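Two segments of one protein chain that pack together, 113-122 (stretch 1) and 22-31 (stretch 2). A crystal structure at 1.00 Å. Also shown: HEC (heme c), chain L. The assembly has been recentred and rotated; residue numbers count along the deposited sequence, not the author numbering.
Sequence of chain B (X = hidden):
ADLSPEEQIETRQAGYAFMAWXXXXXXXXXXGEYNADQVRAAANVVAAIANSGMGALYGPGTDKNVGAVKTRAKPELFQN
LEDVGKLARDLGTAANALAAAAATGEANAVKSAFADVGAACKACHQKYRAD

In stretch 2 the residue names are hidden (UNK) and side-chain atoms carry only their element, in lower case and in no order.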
ATOM      1  N   ALA B 113      -1.610 -19.367   6.564  1.00 11.14           N
ATOM      2  CA  ALA B 113      -2.039 -17.993   6.891  1.00 10.96           C
ATOM      3  C   ALA B 113      -2.482 -17.278   5.590  1.00 10.01           C
ATOM      4  O   ALA B 113      -3.459 -16.468   5.638  1.00 11.09           O
ATOM      5  CB  ALA B 113      -0.907 -17.251   7.537  1.00 12.38           C
ATOM      6  N   PHE B 114      -1.896 -17.602   4.467  1.00 10.53           N
ATOM      7  CA  PHE B 114      -2.248 -16.985   3.203  1.00 10.95           C
ATOM      8  C   PHE B 114      -3.663 -17.403   2.806  1.00 11.28           C
ATOM      9  O   PHE B 114      -4.428 -16.596   2.271  1.00 10.88           O
ATOM     10  CB  PHE B 114      -1.217 -17.397   2.157  1.00 10.95           C
ATOM     11  CG  PHE B 114      -1.470 -16.892   0.760  1.00 10.89           C
ATOM     12  CD1 PHE B 114      -1.322 -15.466   0.511  1.00 11.53           C
ATOM     13  CD2 PHE B 114      -1.751 -17.700  -0.270  1.00 12.67           C
ATOM     14  CE1 PHE B 114      -1.510 -14.962  -0.731  1.00 12.71           C
ATOM     15  CE2 PHE B 114      -1.944 -17.142  -1.542  1.00 14.66           C
ATOM     16  CZ  PHE B 114      -1.813 -15.771  -1.748  1.00 13.51           C
ATOM     17  N   ALA B 115      -4.020 -18.668   3.023  1.00 11.65           N
ATOM     18  CA  ALA B 115      -5.393 -19.130   2.771  1.00 12.54           C
ATOM     19  C   ALA B 115      -6.378 -18.347   3.603  1.00 11.40           C
ATOM     20  O   ALA B 115      -7.425 -17.947   3.092  1.00 12.51           O
ATOM     21  CB  ALA B 115      -5.474 -20.626   3.104  1.00 14.46           C
ATOM     22  N   ASP B 116      -6.075 -18.112   4.858  1.00 11.18           N
ATOM     23  CA  ASP B 116      -7.006 -17.411   5.727  1.00 12.47           C
ATOM     24  C   ASP B 116      -7.177 -15.937   5.251  1.00 11.23           C
ATOM     25  O   ASP B 116      -8.276 -15.388   5.268  1.00 11.74           O
ATOM     26  CB  ASP B 116      -6.586 -17.412   7.182  1.00 13.06           C
ATOM     27  CG  ASP B 116      -6.616 -18.796   7.842  1.00 15.97           C
ATOM     28  OD1 ASP B 116      -7.077 -19.741   7.186  1.00 19.02           O
ATOM     29  OD2 ASP B 116      -6.135 -18.900   8.974  1.00 19.83           O
ATOM     30  N   VAL B 117      -6.088 -15.294   4.843  1.00 10.48           N
ATOM     31  CA  VAL B 117      -6.212 -13.941   4.273  1.00  9.81           C
ATOM     32  C   VAL B 117      -7.051 -13.971   3.025  1.00  9.80           C
ATOM     33  O   VAL B 117      -7.970 -13.126   2.894  1.00  9.94           O
ATOM     34  CB  VAL B 117      -4.808 -13.336   4.033  1.00 10.23           C
ATOM     35  CG1 VAL B 117      -4.934 -12.027   3.296  1.00 11.41           C
ATOM     36  CG2 VAL B 117      -4.106 -13.106   5.374  1.00 10.73           C
ATOM     37  N   GLY B 118      -6.754 -14.842   2.056  1.00 10.43           N
ATOM     38  CA  GLY B 118      -7.510 -14.853   0.828  1.00 11.04           C
ATOM     39  C   GLY B 118      -8.990 -15.053   1.107  1.00 11.47           C
ATOM     40  O   GLY B 118      -9.837 -14.475   0.419  1.00 12.03           O
ATOM     41  N   ALA B 119      -9.312 -15.910   2.079  1.00 11.91           N
ATOM     42  CA  ALA B 119     -10.731 -16.127   2.417  1.00 13.01           C
ATOM     43  C   ALA B 119     -11.368 -14.834   2.920  1.00 11.57           C
ATOM     44  O   ALA B 119     -12.540 -14.572   2.626  1.00 12.43           O
ATOM     45  CB  ALA B 119     -10.837 -17.249   3.428  1.00 13.51           C
ATOM     46  N   ALA B 120     -10.610 -14.043   3.687  1.00 11.29           N
ATOM     47  CA  ALA B 120     -11.134 -12.776   4.196  1.00 10.74           C
ATOM     48  C   ALA B 120     -11.353 -11.764   3.051  1.00 10.89           C
ATOM     49  O   ALA B 120     -12.343 -11.032   3.055  1.00 11.39           O
ATOM     50  CB  ALA B 120     -10.242 -12.213   5.293  1.00 11.45           C
ATOM     51  N   CYS B 121     -10.445 -11.697   2.091  1.00 10.38           N
ATOM     52  CA  CYS B 121     -10.675 -10.815   0.937  1.00 10.33           C
ATOM     53  C   CYS B 121     -11.971 -11.253   0.229  1.00 10.31           C
ATOM     54  O   CYS B 121     -12.830 -10.436  -0.096  1.00 11.37           O
ATOM     55  CB  CYS B 121      -9.543 -10.908  -0.077  1.00 11.11           C
ATOM     56  SG  CYS B 121      -7.821 -10.861   0.508  1.00 10.82           S
ATOM     57  N   LYS B 122     -12.061 -12.553  -0.037  1.00 11.09           N
ATOM     58  CA  LYS B 122     -13.203 -13.060  -0.806  1.00 12.46           C
ATOM     59  C   LYS B 122     -14.513 -12.881  -0.087  1.00 12.35           C
ATOM     60  O   LYS B 122     -15.539 -12.583  -0.714  1.00 13.38           O
ATOM     61  CB  LYS B 122     -12.969 -14.557  -1.072  1.00 14.17           C
ATOM     62  CG  LYS B 122     -14.049 -15.193  -1.967  1.00 18.33           C
ATOM     63  CD  LYS B 122     -13.748 -16.674  -2.198  1.00 22.31           C
ATOM     64  CE  LYS B 122     -14.847 -17.334  -3.002  1.00 32.35           C
ATOM     65  NZ  LYS B 122     -14.589 -18.805  -3.190  1.00 36.57           N
ATOM     66  N   UNK B  22       0.890  -7.687  -3.908  1.00  8.31           N
ATOM     67  CA  UNK B  22       1.705  -8.414  -2.914  1.00  8.48           C
ATOM     68  C   UNK B  22       1.152  -9.814  -2.613  1.00  8.50           C
ATOM     69  O   UNK B  22       1.937 -10.752  -2.466  1.00  9.11           O
ATOM     70  c   UNK B  22       2.925  -6.447  -2.022  1.00  8.64           C
ATOM     71  n   UNK B  22       2.481  -5.248  -2.391  1.00  9.96           N
ATOM     72  c   UNK B  22       1.889  -7.525  -1.703  1.00  9.11           C
ATOM     73  o   UNK B  22       4.123  -6.739  -2.021  1.00  9.80           O
ATOM     74  N   UNK B  23      -0.172  -9.979  -2.570  1.00  8.82           N
ATOM     75  CA  UNK B  23      -0.751 -11.319  -2.465  1.00  9.50           C
ATOM     76  C   UNK B  23      -0.280 -12.186  -3.601  1.00  9.18           C
ATOM     77  O   UNK B  23       0.053 -13.363  -3.368  1.00 10.07           O
ATOM     78  s   UNK B  23      -2.745 -11.663   0.275  1.00 10.73           S
ATOM     79  c   UNK B  23      -4.035 -12.859  -0.045  1.00 12.10           C
ATOM     80  c   UNK B  23      -2.272 -11.252  -2.442  1.00  9.66           C
ATOM     81  c   UNK B  23      -2.856 -10.634  -1.191  1.00 10.18           C
ATOM     82  N   UNK B  24      -0.236 -11.663  -4.830  1.00  9.44           N
ATOM     83  CA  UNK B  24       0.187 -12.448  -5.954  1.00 10.39           C
ATOM     84  C   UNK B  24       1.608 -12.909  -5.818  1.00  9.69           C
ATOM     85  O   UNK B  24       1.946 -14.036  -6.237  1.00 10.52           O
ATOM     86  N   UNK B  25       2.493 -12.093  -5.228  1.00  9.56           N
ATOM     87  CA  UNK B  25       3.866 -12.555  -5.023  1.00  9.42           C
ATOM     88  C   UNK B  25       3.884 -13.693  -4.026  1.00  9.63           C
ATOM     89  O   UNK B  25       4.695 -14.633  -4.201  1.00 10.33           O
ATOM     90  n   UNK B  25       6.287  -7.154  -3.923  1.00 12.28           N
ATOM     91  c   UNK B  25       4.749 -11.375  -4.497  1.00  9.81           C
ATOM     92  c   UNK B  25       5.323  -8.160  -4.434  1.00 13.50           C
ATOM     93  c   UNK B  25       5.946  -9.184  -5.247  1.00 14.80           C
ATOM     94  c   UNK B  25       4.967 -10.288  -5.534  1.00 10.81           C
ATOM     95  N   UNK B  26       3.104 -13.614  -2.961  1.00  9.88           N
ATOM     96  CA  UNK B  26       3.090 -14.723  -1.993  1.00  9.94           C
ATOM     97  C   UNK B  26       2.624 -16.016  -2.671  1.00 10.13           C
ATOM     98  O   UNK B  26       3.254 -17.066  -2.505  1.00 10.79           O
ATOM     99  c   UNK B  26       2.259 -14.359  -0.777  1.00  9.75           C
ATOM    100  c   UNK B  26       2.824 -13.126  -0.088  1.00  9.92           C
ATOM    101  c   UNK B  26       1.954 -12.563   1.037  1.00 11.04           C
ATOM    102  c   UNK B  26       2.199 -15.570   0.188  1.00 11.06           C
ATOM    103  N   UNK B  27       1.551 -15.939  -3.465  1.00 10.60           N
ATOM    104  CA  UNK B  27       1.050 -17.121  -4.161  1.00 11.12           C
ATOM    105  C   UNK B  27       2.152 -17.704  -5.026  1.00 11.92           C
ATOM    106  O   UNK B  27       2.397 -18.941  -5.040  1.00 13.09           O
ATOM    107  c   UNK B  27      -2.875 -18.679  -6.993  1.00 27.55           C
ATOM    108  c   UNK B  27      -0.144 -16.725  -5.008  1.00 12.01           C
ATOM    109  c   UNK B  27      -0.760 -17.886  -5.762  1.00 15.71           C
ATOM    110  c   UNK B  27      -2.096 -17.514  -6.389  1.00 22.45           C
ATOM    111  n   UNK B  27      -2.318 -19.010  -8.340  1.00 39.56           N
ATOM    112  N   UNK B  28       2.878 -16.844  -5.742  1.00 11.40           N
ATOM    113  CA  UNK B  28       3.927 -17.324  -6.627  1.00 12.75           C
ATOM    114  C   UNK B  28       5.039 -18.035  -5.920  1.00 11.56           C
ATOM    115  O   UNK B  28       5.575 -19.036  -6.390  1.00 13.70           O
ATOM    116  c   UNK B  28       4.487 -16.193  -7.491  1.00 14.54           C
ATOM    117  N   UNK B  29       5.418 -17.517  -4.754  1.00 10.58           N
ATOM    118  CA  UNK B  29       6.470 -18.146  -3.930  1.00 11.12           C
ATOM    119  C   UNK B  29       6.016 -19.475  -3.380  1.00 12.14           C
ATOM    120  O   UNK B  29       6.835 -20.392  -3.224  1.00 13.47           O
ATOM    121  n   UNK B  29       7.438 -14.986  -3.650  1.00 12.24           N
ATOM    122  c   UNK B  29       7.883 -16.180  -3.258  1.00 10.36           C
ATOM    123  o   UNK B  29       9.078 -16.461  -3.277  1.00 11.07           O
ATOM    124  c   UNK B  29       6.860 -17.208  -2.806  1.00 10.64           C
ATOM    125  N   UNK B  30       4.749 -19.588  -2.969  1.00 11.21           N
ATOM    126  CA  UNK B  30       4.246 -20.867  -2.510  1.00 11.77           C
ATOM    127  C   UNK B  30       4.188 -21.898  -3.601  1.00 12.66           C
ATOM    128  O   UNK B  30       4.475 -23.105  -3.300  1.00 15.42           O
ATOM    129  c   UNK B  30       3.594 -20.623   0.594  1.00 14.71           C
ATOM    130  c   UNK B  30       1.439 -19.522  -0.173  1.00 13.74           C
ATOM    131  c   UNK B  30       2.849 -19.905  -0.548  1.00 12.22           C
ATOM    132  c   UNK B  30       2.865 -20.661  -1.855  1.00 12.70           C
ATOM    133  N   UNK B  31       3.826 -21.518  -4.816  1.00 12.21           N
ATOM    134  CA  UNK B  31       3.629 -22.452  -5.911  1.00 14.24           C
ATOM    135  C   UNK B  31       4.929 -22.866  -6.543  1.00 15.03           C
ATOM    136  O   UNK B  31       4.974 -23.875  -7.156  1.00 20.63           O
ATOM    137  o   UNK B  31       0.413 -20.594  -8.154  1.00 35.34           O
ATOM    138  c   UNK B  31       2.664 -21.829  -6.911  1.00 17.70           C
ATOM    139  c   UNK B  31       1.277 -21.777  -6.267  1.00 22.79           C
ATOM    140  c   UNK B  31       0.138 -21.212  -7.099  1.00 27.93           C
ATOM    141  o   UNK B  31      -1.040 -21.399  -6.661  1.00 38.55           O
TER
HETATM  142 FE   HEC L 201     -10.974  -5.693  -1.950  1.00  8.98          FE
HETATM  143  CHA HEC L 201     -11.818  -3.637  -4.599  1.00  9.61           C
HETATM  144  CHB HEC L 201      -8.227  -6.826  -3.673  1.00  9.82           C
HETATM  145  CHC HEC L 201      -9.851  -7.270   0.851  1.00  9.30           C
HETATM  146  CHD HEC L 201     -13.698  -4.549  -0.257  1.00 10.58           C
HETATM  147  NA  HEC L 201     -10.199  -5.355  -3.844  1.00  9.68           N
HETATM  148  C1A HEC L 201     -10.674  -4.481  -4.771  1.00  9.15           C
HETATM  149  C2A HEC L 201      -9.944  -4.604  -5.981  1.00 10.39           C
HETATM  150  C3A HEC L 201      -8.903  -5.544  -5.746  1.00 10.16           C
HETATM  151  C4A HEC L 201      -9.096  -5.925  -4.369  1.00  9.35           C
HETATM  152  CMA HEC L 201      -7.805  -5.974  -6.637  1.00 11.83           C
HETATM  153  CAA HEC L 201     -10.282  -3.938  -7.276  1.00 14.27           C
HETATM  154  CBA HEC L 201      -9.237  -3.107  -7.848  1.00 14.42           C
HETATM  155  CGA HEC L 201      -8.968  -2.021  -6.865  1.00 10.75           C
HETATM  156  O1A HEC L 201      -7.731  -1.718  -6.718  1.00 13.77           O
HETATM  157  O2A HEC L 201      -9.843  -1.378  -6.273  1.00 13.32           O
HETATM  158  NB  HEC L 201      -9.310  -6.790  -1.491  1.00  8.97           N
HETATM  159  C1B HEC L 201      -8.335  -7.169  -2.305  1.00  9.08           C
HETATM  160  C2B HEC L 201      -7.414  -8.098  -1.690  1.00  9.12           C
HETATM  161  C3B HEC L 201      -7.877  -8.179  -0.374  1.00  9.09           C
HETATM  162  C4B HEC L 201      -9.058  -7.352  -0.280  1.00  8.70           C
HETATM  163  CMB HEC L 201      -6.245  -8.751  -2.293  1.00 10.60           C
HETATM  164  CAB HEC L 201      -7.374  -9.014   0.790  1.00  9.73           C
HETATM  165  CBB HEC L 201      -5.911  -9.112   0.975  1.00 10.27           C
HETATM  166  NC  HEC L 201     -11.654  -5.874  -0.034  1.00  9.80           N
HETATM  167  C1C HEC L 201     -11.080  -6.590   0.985  1.00  9.47           C
HETATM  168  C2C HEC L 201     -11.910  -6.601   2.187  1.00  9.59           C
HETATM  169  C3C HEC L 201     -13.008  -5.786   1.838  1.00  9.72           C
HETATM  170  C4C HEC L 201     -12.812  -5.384   0.457  1.00  9.28           C
HETATM  171  CMC HEC L 201     -11.571  -7.364   3.411  1.00 11.00           C
HETATM  172  CAC HEC L 201     -14.226  -5.439   2.656  1.00 10.39           C
HETATM  173  CBC HEC L 201     -14.089  -5.586   4.142  1.00 11.89           C
HETATM  174  ND  HEC L 201     -12.481  -4.422  -2.352  1.00  9.91           N
HETATM  175  C1D HEC L 201     -13.502  -4.047  -1.544  1.00  9.71           C
HETATM  176  C2D HEC L 201     -14.365  -3.070  -2.135  1.00 10.23           C
HETATM  177  C3D HEC L 201     -13.806  -2.743  -3.343  1.00  9.54           C
HETATM  178  C4D HEC L 201     -12.600  -3.582  -3.432  1.00  9.51           C
HETATM  179  CMD HEC L 201     -15.636  -2.516  -1.526  1.00 11.32           C
HETATM  180  CAD HEC L 201     -14.214  -1.712  -4.350  1.00 11.02           C
HETATM  181  CBD HEC L 201     -13.518  -0.359  -4.035  1.00 10.90           C
HETATM  182  CGD HEC L 201     -14.000   0.764  -4.937  1.00 10.13           C
HETATM  183  O1D HEC L 201     -14.035   0.528  -6.180  1.00 10.83           O
HETATM  184  O2D HEC L 201     -14.366   1.823  -4.405  1.00 11.61           O

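Position 22 carries two carbons, the second bonded to one oxygen and one nitrogen. This is a carboxamide on a short stem, and nothing of stretch 1 is within reach. It is N22.

Position 23 has an unbranched chain of two carbons, a sulfur and a terminal carbon. The last carbon touches F114 and V117. The thioether identifies M23. All three chi angles are m. Its CA-to-CB bond points sideways, but the chain folds so that its end comes nearer to stretch 1. The methyl CE lies 3.4 Å from F114 CE1 and 3.6 Å from V117 CG1.

Position 24 has no side-chain atoms, so it is G24. It makes no contact with stretch 1.

Position 25 shows four carbons in a row ending in nitrogen, and its CA-to-CB bond points away from stretch 1. It is K25. Its NZ makes a weak hydrogen bond to N22 OD1 at 2.9 Å.

Position 26 has four carbons, forked at the first, with one arm two carbons long. The one-carbon arm lies over a face of the F114 ring. This beta-branched pattern is I26. That arm, CG2, is 3.5 Å from F114 CD1, in a CH-pi contact.

Position 27 again has four carbons in a row and a final nitrogen. The stem touches the F114 ring, but the end leads away from stretch 1. It is K27. Its CB is 3.8 Å from F114 CZ.

Position 28 has a single side-chain carbon and is out of reach. It is A28.

Position 29 repeats the pattern of two carbons with one oxygen and one nitrogen. It is N29. Its ND2 donates to K25 O at 2.8 Å, a side-chain bond back to the preceding turn.

Position 30 has four carbons, forked at the second, and its CA-to-CB bond points toward stretch 1. The side chain touches F114. It is L30. Its CD1 lies 3.7 Å from F114 CD2.

Position 31 has three carbons, the third bearing two oxygens. This carboxylate is E31. It does not touch stretch 1, but its OE1 forms a salt bridge with K27 NZ at 3.2 Å.

The contact joins two helices whose directions differ by 144°. No hydrogen bond crosses it; the contacts are mainly between apolar side chains, F114 with M23, I26 and L30, and M23 with V117. F114 is a knob among M23, I26, K27 and L30. In return, M23 is a knob among F114, V117, G118 and C121. G118 has no side chain, and its N lies 4.0 Å from M23 CE. C121 SG is 4.3 Å from M23 CE and is bonded to heme CAB at 1.9 Å. The methionine methyl therefore packs beside the heme attachment.

Stretch 2, residues 22-31: NMGKIKANLE
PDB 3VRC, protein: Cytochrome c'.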